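Coenzyme F420-dependent N(5),N(10)-methenyltetrahydromethanopterin reductase-related protein (PDB 6HUY) binds the Fe-guanylylpyridinol (FeGP) cofactor as an HmdII paralogue of [Fe]-hydrogenase and probably also binds methenyl-tetrahydrofolate. Local coordinates at the interface of chains A and B. Residues are numbered along the deposited sequence; one frame, centred on the assembly and turned at random. Chains: chain A, Coenzyme F420-dependent N(5),N(10)-methenyltetrahydromethanopterin reductase-related protein; chain B, Coenzyme F420-dependent N(5),N(10)-methenyltetrahydromethanopterin reductase-related protein.

The interface of chains A and B. Residues chain A 251, 339, 342-343; chain B 237, 319, 322.
B:Met322 reaches A:Glu342 through a side chain that runs out extended and then turns at its thioether. The turn at chi3 is 64°, and it lays the methyl CE alongside the glutamate stem. A:Glu342 meets it with CG anti to the backbone N (chi1 177°) and the chain stretched beyond. The two side chains run antiparallel, each passing the other's flank.

CE sits over the flat face of the carboxylate, 3.4 Å from A:Glu342 CD. The stem is also in touch, with CG 3.6 Å from B:Met322 CE. One turn earlier on the same helix, 333-348, A:Ile339 closes in on the methyl. Its backbone O is 3.7 Å from B:Met322 CE. Its branch methyl CG2 lies 4.0 Å from the same B:Met322 CE. The methyl is thus packed among aliphatic carbon, a peptide oxygen and a carboxylate face. An alanine at A:Glu342 would keep CB but is likely to leave the methionine methyl without its cover from CG and the carboxylate, and freer to turn.

The sulfur of B:Met322 packs on A:Ser343, with SD 3.7 Å from the serine CB. The hydroxyl OG points on toward B:Phe237 and B:Pro319. It approaches ring carbon CE1 of the phenylalanine, which lies on helix 232-262 of chain B. These are contacts of van der Waals type.

A:Thr251 comes from helix 232-262 of chain A, and its side chain lies roughly perpendicular to that of B:Pro319. The proline stands in the loop just before helix 320-330, which carries B:Met322.

The patch is a mostly helical part of the subunit interface, with a loop proline at one side. Interlocked helical regions are typical of Hmd-family homodimers, so this contact probably helps hold the dimer together. At its threonine end, methyl CG2 of A:Thr251 lies 3.9 Å from CB of B:Pro319.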
loop_
_atom_site.group_PDB
_atom_site.type_symbol
_atom_site.label_atom_id
_atom_site.label_comp_id
_atom_site.label_asym_id
_atom_site.label_seq_id
_atom_site.Cartn_x
_atom_site.Cartn_y
_atom_site.Cartn_z
ATOM N N THR A 251 9.372 -4.517 -1.547
ATOM C CA THR A 251 9.523 -5.964 -1.644
ATOM C C THR A 251 10.705 -6.346 -2.523
ATOM O O THR A 251 11.509 -7.204 -2.151
ATOM C CB THR A 251 8.240 -6.594 -2.181
ATOM O OG1 THR A 251 7.214 -6.478 -1.191
ATOM C CG2 THR A 251 8.457 -8.079 -2.501
ATOM N N ILE A 339 2.309 -18.730 -1.731
ATOM C CA ILE A 339 3.037 -17.499 -2.007
ATOM C C ILE A 339 3.112 -16.631 -0.755
ATOM O O ILE A 339 4.169 -16.076 -0.433
ATOM C CB ILE A 339 2.384 -16.770 -3.195
ATOM C CG1 ILE A 339 2.835 -17.416 -4.496
ATOM C CG2 ILE A 339 2.721 -15.306 -3.217
ATOM C CD1 ILE A 339 1.843 -17.287 -5.591
ATOM N N GLU A 342 5.782 -18.224 1.206
ATOM C CA GLU A 342 7.089 -17.919 0.635
ATOM C C GLU A 342 7.496 -16.479 0.940
ATOM O O GLU A 342 8.667 -16.205 1.231
ATOM C CB GLU A 342 7.059 -18.186 -0.875
ATOM C CG GLU A 342 8.347 -17.851 -1.633
ATOM C CD GLU A 342 8.187 -17.961 -3.154
ATOM O OE1 GLU A 342 7.060 -18.258 -3.623
ATOM O OE2 GLU A 342 9.191 -17.762 -3.878
ATOM N N SER A 343 6.546 -15.542 0.889
ATOM C CA SER A 343 6.860 -14.156 1.232
ATOM C C SER A 343 7.291 -14.040 2.689
ATOM O O SER A 343 8.323 -13.440 2.999
ATOM C CB SER A 343 5.654 -13.249 0.959
ATOM O OG SER A 343 5.944 -11.896 1.291
ATOM N N PHE B 237 9.455 -6.374 5.430
ATOM C CA PHE B 237 8.247 -7.164 5.206
ATOM C C PHE B 237 7.006 -6.424 5.693
ATOM O O PHE B 237 5.989 -6.360 4.987
ATOM C CB PHE B 237 8.340 -8.530 5.886
ATOM C CG PHE B 237 7.071 -9.324 5.771
ATOM C CD1 PHE B 237 6.861 -10.161 4.680
ATOM C CD2 PHE B 237 6.058 -9.179 6.711
ATOM C CE1 PHE B 237 5.676 -10.867 4.540
ATOM C CE2 PHE B 237 4.870 -9.879 6.586
ATOM C CZ PHE B 237 4.676 -10.730 5.491
ATOM N N PRO B 319 2.568 -10.002 -2.779
ATOM C CA PRO B 319 3.381 -8.990 -3.472
ATOM C C PRO B 319 3.336 -9.181 -4.985
ATOM O O PRO B 319 3.561 -10.282 -5.493
ATOM C CB PRO B 319 4.788 -9.218 -2.906
ATOM C CG PRO B 319 4.590 -10.060 -1.681
ATOM C CD PRO B 319 3.397 -10.881 -1.943
ATOM N N MET B 322 6.214 -11.047 -6.735
ATOM C CA MET B 322 6.174 -12.499 -6.617
ATOM C C MET B 322 5.129 -13.105 -7.551
ATOM O O MET B 322 5.363 -14.162 -8.151
ATOM C CB MET B 322 5.897 -12.896 -5.174
ATOM C CG MET B 322 7.067 -12.628 -4.234
ATOM S SD MET B 322 6.782 -13.233 -2.568
ATOM C CE MET B 322 6.670 -14.983 -2.891
#